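Local coordinates for protein YcaO (PDB 6CIB) that binds adenine nucleotide and magnesium and probably uses ATP to install thioamides in the backbone of a substrate peptide, at residues A[86-91]-A[337-342]; A[92-97]-A[109-114]; A[142-147]-A[348-353]. One frame throughout, in Å; residues are numbered along the deposited sequence.

Interaction 1 (A[86-91]-A[337-342])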
loop_
_atom_site.group_PDB
_atom_site.type_symbol
_atom_site.label_atom_id
_atom_site.label_comp_id
_atom_site.label_asym_id
_atom_site.label_seq_id
_atom_site.Cartn_x
_atom_site.Cartn_y
_atom_site.Cartn_z
ATOM N N GLU A 86 4.506 14.454 6.767
ATOM C CA GLU A 86 4.200 15.406 7.832
ATOM C C GLU A 86 3.905 16.791 7.230
ATOM O O GLU A 86 4.592 17.206 6.280
ATOM C CB GLU A 86 5.325 15.448 8.881
ATOM C CG GLU A 86 5.315 14.226 9.792
ATOM C CD GLU A 86 6.470 14.152 10.790
ATOM O OE1 GLU A 86 7.317 15.070 10.873
ATOM O OE2 GLU A 86 6.514 13.145 11.517
ATOM N N PRO A 87 2.860 17.483 7.743
ATOM C CA PRO A 87 2.430 18.784 7.212
ATOM C C PRO A 87 3.581 19.753 6.996
ATOM O O PRO A 87 4.446 19.898 7.863
ATOM C CB PRO A 87 1.483 19.305 8.286
ATOM C CG PRO A 87 0.885 18.074 8.851
ATOM C CD PRO A 87 1.979 17.038 8.842
ATOM N N ARG A 88 3.592 20.384 5.827
ATOM C CA ARG A 88 4.668 21.273 5.458
ATOM C C ARG A 88 4.060 22.550 4.901
ATOM O O ARG A 88 3.447 22.547 3.821
ATOM C CB ARG A 88 5.590 20.598 4.445
ATOM C CG ARG A 88 7.049 20.574 4.861
ATOM C CD ARG A 88 7.918 20.021 3.746
ATOM N NE ARG A 88 7.570 18.640 3.425
ATOM C CZ ARG A 88 7.716 18.072 2.233
ATOM N NH1 ARG A 88 8.206 18.755 1.208
ATOM N NH2 ARG A 88 7.364 16.806 2.064
ATOM N N GLU A 89 4.220 23.632 5.666
ATOM C CA GLU A 89 3.666 24.947 5.329
ATOM C C GLU A 89 4.273 25.508 4.038
ATOM O O GLU A 89 3.609 26.246 3.311
ATOM C CB GLU A 89 3.853 25.909 6.511
ATOM C CG GLU A 89 2.989 27.162 6.493
ATOM C CD GLU A 89 1.486 26.908 6.538
ATOM O OE1 GLU A 89 1.004 26.009 7.263
ATOM O OE2 GLU A 89 0.771 27.646 5.844
ATOM N N GLU A 90 5.520 25.116 3.767
ATOM C CA GLU A 90 6.248 25.399 2.523
ATOM C C GLU A 90 5.413 25.231 1.251
ATOM O O GLU A 90 5.476 26.075 0.351
ATOM C CB GLU A 90 7.469 24.475 2.414
ATOM C CG GLU A 90 8.602 24.759 3.388
ATOM C CD GLU A 90 9.550 25.836 2.884
ATOM O OE1 GLU A 90 10.643 25.480 2.388
ATOM O OE2 GLU A 90 9.201 27.036 2.975
ATOM N N ILE A 91 4.640 24.143 1.190
ATOM C CA ILE A 91 3.913 23.762 -0.026
ATOM C C ILE A 91 2.396 23.911 0.099
ATOM O O ILE A 91 1.662 23.498 -0.797
ATOM C CB ILE A 91 4.301 22.337 -0.528
ATOM C CG1 ILE A 91 3.951 21.259 0.525
ATOM C CG2 ILE A 91 5.768 22.307 -0.967
ATOM C CD1 ILE A 91 4.030 19.827 0.038
ATOM N N LEU A 337 6.028 15.071 -2.734
ATOM C CA LEU A 337 6.336 15.254 -1.308
ATOM C C LEU A 337 7.826 15.146 -0.965
ATOM O O LEU A 337 8.193 15.063 0.211
ATOM C CB LEU A 337 5.499 14.293 -0.438
ATOM C CG LEU A 337 4.002 14.615 -0.287
ATOM C CD1 LEU A 337 3.272 13.508 0.459
ATOM C CD2 LEU A 337 3.783 15.952 0.405
ATOM N N THR A 338 8.668 15.143 -1.994
ATOM C CA THR A 338 10.122 15.147 -1.857
ATOM C C THR A 338 10.554 16.267 -0.906
ATOM O O THR A 338 10.204 17.420 -1.099
ATOM C CB THR A 338 10.793 15.321 -3.240
ATOM O OG1 THR A 338 10.290 14.317 -4.138
ATOM C CG2 THR A 338 12.324 15.216 -3.152
ATOM N N LEU A 339 11.267 15.900 0.151
ATOM C CA LEU A 339 11.855 16.886 1.055
ATOM C C LEU A 339 13.074 17.503 0.389
ATOM O O LEU A 339 13.825 16.809 -0.288
ATOM C CB LEU A 339 12.229 16.248 2.399
ATOM C CG LEU A 339 11.099 15.961 3.390
ATOM C CD1 LEU A 339 11.475 14.813 4.312
ATOM C CD2 LEU A 339 10.738 17.201 4.193
ATOM N N GLU A 340 13.242 18.813 0.557
ATOM C CA GLU A 340 14.381 19.546 -0.011
ATOM C C GLU A 340 15.728 19.010 0.495
ATOM O O GLU A 340 16.619 18.729 -0.307
ATOM C CB GLU A 340 14.254 21.054 0.261
ATOM C CG GLU A 340 13.015 21.704 -0.352
ATOM C CD GLU A 340 12.778 23.140 0.107
ATOM O OE1 GLU A 340 13.208 23.519 1.223
ATOM O OE2 GLU A 340 12.142 23.899 -0.656
ATOM N N ASN A 341 15.850 18.846 1.814
ATOM C CA ASN A 341 17.088 18.370 2.446
ATOM C C ASN A 341 17.413 16.909 2.095
ATOM O O ASN A 341 18.499 16.629 1.571
ATOM C CB ASN A 341 17.078 18.611 3.968
ATOM C CG ASN A 341 15.871 17.995 4.661
ATOM O OD1 ASN A 341 14.725 18.368 4.400
ATOM N ND2 ASN A 341 16.128 17.050 5.558
ATOM N N LEU A 342 16.476 15.995 2.362
ATOM C CA LEU A 342 16.598 14.605 1.916
ATOM C C LEU A 342 16.205 14.554 0.454
ATOM O O LEU A 342 15.028 14.707 0.121
ATOM C CB LEU A 342 15.660 13.675 2.695
ATOM C CG LEU A 342 15.531 13.615 4.213
ATOM C CD1 LEU A 342 14.447 12.612 4.553
ATOM C CD2 LEU A 342 16.835 13.201 4.862
HETATM O O HOH W 1 7.660 18.466 -1.541
#
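R88 reaches across to the 337-342 loop and lays its guanidinium against backbone carbonyls and a leucine methyl. Its chain is anti at chi2 and bends at chi3 (-62°), which turns the flat head toward the loop. NH2 makes the main bond, 2.7 Å to L337 O; the acceptor lies close to the guanidinium plane, while the nitrogen sits above the plane of the carbonyl. NH1 adds only a weak, bent bond to T338 O, but a water bridges the same two atoms, accepting from NH1 at 2.8 Å and donating to T338 O. Over one face of the guanidinium sits L339 CD2, offset toward the rim and 3.6 Å from R88 NE, and the two chains cross obliquely. I91 and L337 cross at about a right angle and meet methyl to methyl, CD1 to CD2. At the outer margin E90 OE1 comes within 3.4 Å of E340 OE1, the carboxylates nearly perpendicular; these like charges probably repel one another. R88 NH2 also donates to A84 O, near the end of helix 68-85, so one nitrogen bonds both that helix and the loop. The contact thus lies at the surface, where the segment following helix 68-85 meets the loop joining antiparallel neighbours 332-336 and 346-351, and L337 packs inward on V346 and R348.

Interaction 2 (A[92-97]-A[109-114])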
loop_
_atom_site.group_PDB
_atom_site.type_symbol
_atom_site.label_atom_id
_atom_site.label_comp_id
_atom_site.label_asym_id
_atom_site.label_seq_id
_atom_site.Cartn_x
_atom_site.Cartn_y
_atom_site.Cartn_z
ATOM N N ILE A 92 1.931 24.495 1.204
ATOM C CA ILE A 92 0.503 24.761 1.387
ATOM C C ILE A 92 0.137 26.081 0.707
ATOM O O ILE A 92 0.870 27.070 0.820
ATOM C CB ILE A 92 0.079 24.736 2.881
ATOM C CG1 ILE A 92 0.170 23.305 3.440
ATOM C CG2 ILE A 92 -1.348 25.240 3.063
ATOM C CD1 ILE A 92 0.237 23.206 4.951
ATOM N N GLU A 93 -0.982 26.074 -0.018
ATOM C CA GLU A 93 -1.545 27.285 -0.619
ATOM C C GLU A 93 -2.949 27.532 -0.102
ATOM O O GLU A 93 -3.736 26.592 0.068
ATOM C CB GLU A 93 -1.546 27.196 -2.141
ATOM C CG GLU A 93 -0.203 27.535 -2.766
ATOM C CD GLU A 93 -0.183 27.330 -4.268
ATOM O OE1 GLU A 93 -0.983 27.983 -4.977
ATOM O OE2 GLU A 93 0.645 26.518 -4.742
ATOM N N ARG A 94 -3.262 28.799 0.152
ATOM C CA ARG A 94 -4.539 29.146 0.770
ATOM C C ARG A 94 -5.540 29.835 -0.146
ATOM O O ARG A 94 -6.750 29.620 -0.009
ATOM C CB ARG A 94 -4.330 29.915 2.070
ATOM C CG ARG A 94 -4.157 28.966 3.235
ATOM C CD ARG A 94 -3.818 29.669 4.531
ATOM N NE ARG A 94 -3.549 28.681 5.576
ATOM C CZ ARG A 94 -2.361 28.122 5.794
ATOM N NH1 ARG A 94 -1.316 28.463 5.051
ATOM N NH2 ARG A 94 -2.213 27.228 6.762
ATOM N N GLY A 95 -5.042 30.640 -1.077
ATOM C CA GLY A 95 -5.892 31.250 -2.094
ATOM C C GLY A 95 -5.508 30.748 -3.471
ATOM O O GLY A 95 -4.996 31.528 -4.276
ATOM N N PRO A 96 -5.747 29.446 -3.758
ATOM C CA PRO A 96 -5.219 28.925 -5.013
ATOM C C PRO A 96 -6.075 29.276 -6.235
ATOM O O PRO A 96 -7.305 29.380 -6.140
ATOM C CB PRO A 96 -5.194 27.415 -4.778
ATOM C CG PRO A 96 -6.278 27.159 -3.789
ATOM C CD PRO A 96 -6.576 28.439 -3.061
ATOM N N GLU A 97 -5.398 29.462 -7.363
ATOM C CA GLU A 97 -6.036 29.691 -8.651
ATOM C C GLU A 97 -5.808 28.452 -9.517
ATOM O O GLU A 97 -4.660 28.051 -9.752
ATOM C CB GLU A 97 -5.461 30.954 -9.313
ATOM C CG GLU A 97 -6.368 31.626 -10.343
ATOM C CD GLU A 97 -7.516 32.417 -9.726
ATOM O OE1 GLU A 97 -7.274 33.238 -8.810
ATOM O OE2 GLU A 97 -8.669 32.230 -10.170
ATOM N N GLU A 109 -16.034 24.545 1.877
ATOM C CA GLU A 109 -14.789 24.608 1.108
ATOM C C GLU A 109 -13.546 24.537 2.020
ATOM O O GLU A 109 -13.412 25.364 2.925
ATOM C CB GLU A 109 -14.779 25.901 0.278
ATOM C CG GLU A 109 -13.490 26.196 -0.481
ATOM C CD GLU A 109 -13.428 25.554 -1.856
ATOM O OE1 GLU A 109 -14.078 24.509 -2.087
ATOM O OE2 GLU A 109 -12.708 26.100 -2.719
ATOM N N PRO A 110 -12.646 23.547 1.792
ATOM C CA PRO A 110 -11.380 23.473 2.550
ATOM C C PRO A 110 -10.475 24.682 2.322
ATOM O O PRO A 110 -10.525 25.305 1.258
ATOM C CB PRO A 110 -10.708 22.194 2.034
ATOM C CG PRO A 110 -11.483 21.762 0.840
ATOM C CD PRO A 110 -12.855 22.351 0.954
ATOM N N ARG A 111 -9.657 24.998 3.321
ATOM C CA ARG A 111 -8.878 26.237 3.339
ATOM C C ARG A 111 -7.419 26.053 2.909
ATOM O O ARG A 111 -6.807 26.982 2.358
ATOM C CB ARG A 111 -8.948 26.874 4.734
ATOM C CG ARG A 111 -8.700 28.372 4.748
ATOM C CD ARG A 111 -8.172 28.825 6.098
ATOM N NE ARG A 111 -7.490 30.115 5.987
ATOM C CZ ARG A 111 -6.481 30.521 6.757
ATOM N NH1 ARG A 111 -5.989 29.744 7.723
ATOM N NH2 ARG A 111 -5.948 31.715 6.541
ATOM N N GLU A 112 -6.875 24.863 3.173
ATOM C CA GLU A 112 -5.481 24.524 2.867
ATOM C C GLU A 112 -5.404 23.539 1.706
ATOM O O GLU A 112 -6.068 22.502 1.717
ATOM C CB GLU A 112 -4.786 23.919 4.090
ATOM C CG GLU A 112 -4.399 24.911 5.179
ATOM C CD GLU A 112 -5.569 25.356 6.038
ATOM O OE1 GLU A 112 -6.407 24.507 6.419
ATOM O OE2 GLU A 112 -5.647 26.566 6.335
ATOM N N TRP A 113 -4.574 23.870 0.723
ATOM C CA TRP A 113 -4.427 23.080 -0.493
ATOM C C TRP A 113 -2.964 22.823 -0.786
ATOM O O TRP A 113 -2.095 23.577 -0.339
ATOM C CB TRP A 113 -5.040 23.809 -1.694
ATOM C CG TRP A 113 -6.480 24.169 -1.529
ATOM C CD1 TRP A 113 -6.980 25.287 -0.923
ATOM C CD2 TRP A 113 -7.610 23.413 -1.972
ATOM N NE1 TRP A 113 -8.349 25.273 -0.959
ATOM C CE2 TRP A 113 -8.768 24.137 -1.597
ATOM C CE3 TRP A 113 -7.763 22.190 -2.646
ATOM C CZ2 TRP A 113 -10.064 23.682 -1.878
ATOM C CZ3 TRP A 113 -9.051 21.739 -2.926
ATOM C CH2 TRP A 113 -10.185 22.487 -2.543
ATOM N N VAL A 114 -2.711 21.747 -1.531
ATOM C CA VAL A 114 -1.406 21.477 -2.143
ATOM C C VAL A 114 -1.601 21.204 -3.640
ATOM O O VAL A 114 -2.515 20.473 -4.037
ATOM C CB VAL A 114 -0.660 20.289 -1.477
ATOM C CG1 VAL A 114 0.796 20.255 -1.918
ATOM C CG2 VAL A 114 -0.714 20.373 0.042
#
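E93 and W113 form a single antiparallel bridge, a hydrogen-bonded pair in which E93 N meets W113 O at 2.8 Å in an almost straight bond and W113 N returns to E93 O at 2.9 Å. The bridge fastens the loop after helix 68-85 to the start of strand 113-118, plain surface packing away from the nucleotide and metal site. Beside it, R94 runs out over the opposite segment. Its CB lies near R111 O, and CG comes closer to that same oxygen, at 3.4 Å. From CG to NE the chain is extended, which carries CD over the centre of the R111 guanidinium, 3.5 Å above its plane. NE then donates to E112 OE2 at 3.1 Å, a salt bridge that uses the oxygen's anti lone pair and lies some 30° out of the guanidinium plane. NH2 rests near E112 CG, which covers one face of the R94 head, while NH1 has its stronger partner in the 86-91 segment, a salt bridge to E89 OE2. E112 bends at chi2 (77°) to bring OE2 within range of both R94 and R111 NH1, and its CG also packs on I92 CG2. P96 places CG over the five-membered ring of W113, a CH-pi contact 3.9 Å from the ring centroid, while E93 O sits at the indole edge. An alanine in place of R94 would probably loosen this corner, since the salt bridges to E112 and E89 and the aliphatic cover over R111 would go with the side chain. Two arginines stand close here, R94 NE 3.4 Å from R111 NH1; E112, shared between them, and E89 probably offset much of their positive charge.

Interaction 3 (A[142-147]-A[348-353])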
loop_
_atom_site.group_PDB
_atom_site.type_symbol
_atom_site.label_atom_id
_atom_site.label_comp_id
_atom_site.label_asym_id
_atom_site.label_seq_id
_atom_site.Cartn_x
_atom_site.Cartn_y
_atom_site.Cartn_z
ATOM N N PRO A 142 -10.497 11.775 9.089
ATOM C CA PRO A 142 -9.069 11.696 9.410
ATOM C C PRO A 142 -8.190 11.566 8.168
ATOM O O PRO A 142 -8.602 10.979 7.159
ATOM C CB PRO A 142 -8.958 10.421 10.258
ATOM C CG PRO A 142 -10.333 10.168 10.771
ATOM C CD PRO A 142 -11.242 10.642 9.674
ATOM N N SER A 143 -6.993 12.139 8.260
ATOM C CA SER A 143 -5.932 11.963 7.271
ATOM C C SER A 143 -5.433 10.517 7.342
ATOM O O SER A 143 -5.720 9.802 8.311
ATOM C CB SER A 143 -4.790 12.945 7.560
ATOM O OG SER A 143 -4.249 12.732 8.855
ATOM N N HIS A 144 -4.712 10.082 6.311
ATOM C CA HIS A 144 -4.163 8.712 6.254
ATOM C C HIS A 144 -3.032 8.623 5.219
ATOM O O HIS A 144 -2.656 9.639 4.628
ATOM C CB HIS A 144 -5.268 7.662 6.007
ATOM C CG HIS A 144 -6.016 7.858 4.727
ATOM N ND1 HIS A 144 -5.519 7.460 3.507
ATOM C CD2 HIS A 144 -7.228 8.411 4.479
ATOM C CE1 HIS A 144 -6.396 7.749 2.560
ATOM N NE2 HIS A 144 -7.438 8.335 3.121
ATOM N N THR A 145 -2.485 7.426 5.017
ATOM C CA THR A 145 -1.288 7.251 4.168
ATOM C C THR A 145 -1.515 6.393 2.899
ATOM O O THR A 145 -0.546 5.998 2.227
ATOM C CB THR A 145 -0.100 6.680 4.976
ATOM O OG1 THR A 145 -0.477 5.426 5.541
ATOM C CG2 THR A 145 0.329 7.636 6.106
ATOM N N ASN A 146 -2.777 6.107 2.567
ATOM C CA ASN A 146 -3.078 5.374 1.340
ATOM C C ASN A 146 -2.589 6.153 0.129
ATOM O O ASN A 146 -2.961 7.310 -0.070
ATOM C CB ASN A 146 -4.574 5.069 1.193
ATOM C CG ASN A 146 -4.853 4.010 0.130
ATOM O OD1 ASN A 146 -4.236 2.948 0.121
ATOM N ND2 ASN A 146 -5.798 4.292 -0.755
ATOM N N GLY A 147 -1.733 5.508 -0.658
ATOM C CA GLY A 147 -1.140 6.123 -1.833
ATOM C C GLY A 147 0.172 6.834 -1.595
ATOM O O GLY A 147 0.749 7.387 -2.535
ATOM N N ARG A 348 2.422 11.427 -2.984
ATOM C CA ARG A 348 1.101 10.988 -2.614
ATOM C C ARG A 348 0.269 10.857 -3.896
ATOM O O ARG A 348 0.103 11.825 -4.647
ATOM C CB ARG A 348 0.460 11.974 -1.639
ATOM C CG ARG A 348 -0.817 11.466 -0.996
ATOM C CD ARG A 348 -0.513 10.528 0.169
ATOM N NE ARG A 348 -1.714 9.815 0.597
ATOM C CZ ARG A 348 -2.582 10.259 1.501
ATOM N NH1 ARG A 348 -2.398 11.429 2.116
ATOM N NH2 ARG A 348 -3.647 9.524 1.798
ATOM N N VAL A 349 -0.217 9.644 -4.138
ATOM C CA VAL A 349 -1.122 9.345 -5.251
ATOM C C VAL A 349 -2.527 9.289 -4.687
ATOM O O VAL A 349 -2.776 8.584 -3.702
ATOM C CB VAL A 349 -0.764 8.008 -5.941
ATOM C CG1 VAL A 349 -1.800 7.631 -7.004
ATOM C CG2 VAL A 349 0.627 8.093 -6.557
ATOM N N ARG A 350 -3.423 10.069 -5.283
ATOM C CA ARG A 350 -4.848 10.004 -4.971
ATOM C C ARG A 350 -5.616 9.657 -6.245
ATOM O O ARG A 350 -5.344 10.215 -7.312
ATOM C CB ARG A 350 -5.375 11.333 -4.393
ATOM C CG ARG A 350 -4.543 11.989 -3.287
ATOM C CD ARG A 350 -4.400 11.137 -2.030
ATOM N NE ARG A 350 -5.677 10.916 -1.349
ATOM C CZ ARG A 350 -6.180 9.723 -1.047
ATOM N NH1 ARG A 350 -5.512 8.609 -1.339
ATOM N NH2 ARG A 350 -7.357 9.645 -0.426
ATOM N N VAL A 351 -6.563 8.734 -6.128
ATOM C CA VAL A 351 -7.486 8.426 -7.225
ATOM C C VAL A 351 -8.872 8.813 -6.703
ATOM O O VAL A 351 -9.384 8.189 -5.758
ATOM C CB VAL A 351 -7.370 6.947 -7.683
ATOM C CG1 VAL A 351 -8.295 6.649 -8.856
ATOM C CG2 VAL A 351 -5.932 6.614 -8.076
ATOM N N THR A 352 -9.457 9.855 -7.306
ATOM C CA THR A 352 -10.576 10.608 -6.683
ATOM C C THR A 352 -11.846 9.824 -6.404
ATOM O O THR A 352 -12.578 10.152 -5.471
ATOM C CB THR A 352 -10.957 11.889 -7.454
ATOM O OG1 THR A 352 -11.390 11.540 -8.774
ATOM C CG2 THR A 352 -9.782 12.867 -7.522
ATOM N N GLY A 353 -12.100 8.788 -7.201
ATOM C CA GLY A 353 -13.260 7.917 -6.992
ATOM C C GLY A 353 -12.928 6.466 -6.674
ATOM O O GLY A 353 -13.810 5.610 -6.754
HETATM O O HOH W 2 -4.115 12.442 4.083
#
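Hydrogen bonding to backbone carbonyls dominates this buried contact. R348 grips N146 O side-on, NE at 2.9 Å and NH2 at 3.0 Å, with the oxygen exactly in the guanidinium plane. V349 N donates to G147 O at 2.9 Å in a nearly straight bond; a CB on G147 would clash with V349 O. One water, accepting from both H144 N and R348 NH1, bridges the segments.

Among the flat groups, T145 CA and R350 CD cover the two faces of the R348 guanidinium, and R348 NH2 lies over a face of the R350 guanidinium. The H144 ring stands steeply to both heads, its ND1 accepting from N146 N in the ring plane.

R350 has outside counter-charges, salt bridges to E131 and E356, which probably ease its packing on R348; E356 also accepts from N146 ND2. Here the loop enters edge strand 148-150, beside 346-351, and leads to magnesium ligand L148; G147 N donates to E164, a magnesium ligand seen for this protein but without an ion in this model. The contact lies beside the nucleotide-magnesium site of the YcaO fold, the T145 side chain about 6 Å from the bound magnesium ion.

How the interactions relate
Leaving helix 68-85, the chain first enters 86-91, whose partner, 337-342, arrives only 246 residues later; interaction 1 therefore closes a very long loop. Interaction 2 is nested inside it, closing a short loop between 92-97 and the start of strand 113-118. Interaction 3 opens later, at 142-147, and closes at 348-353, so it crosses interaction 1 but follows interaction 2 in series. Interactions 1 and 2 touch directly, as do 1 and 3; 2 and 3 do not, their nearest atoms about 8 Å apart, although both reach the same sheet. Together they tie the connection after helix 68-85, and the loop before strand 148-150, to one antiparallel sheet.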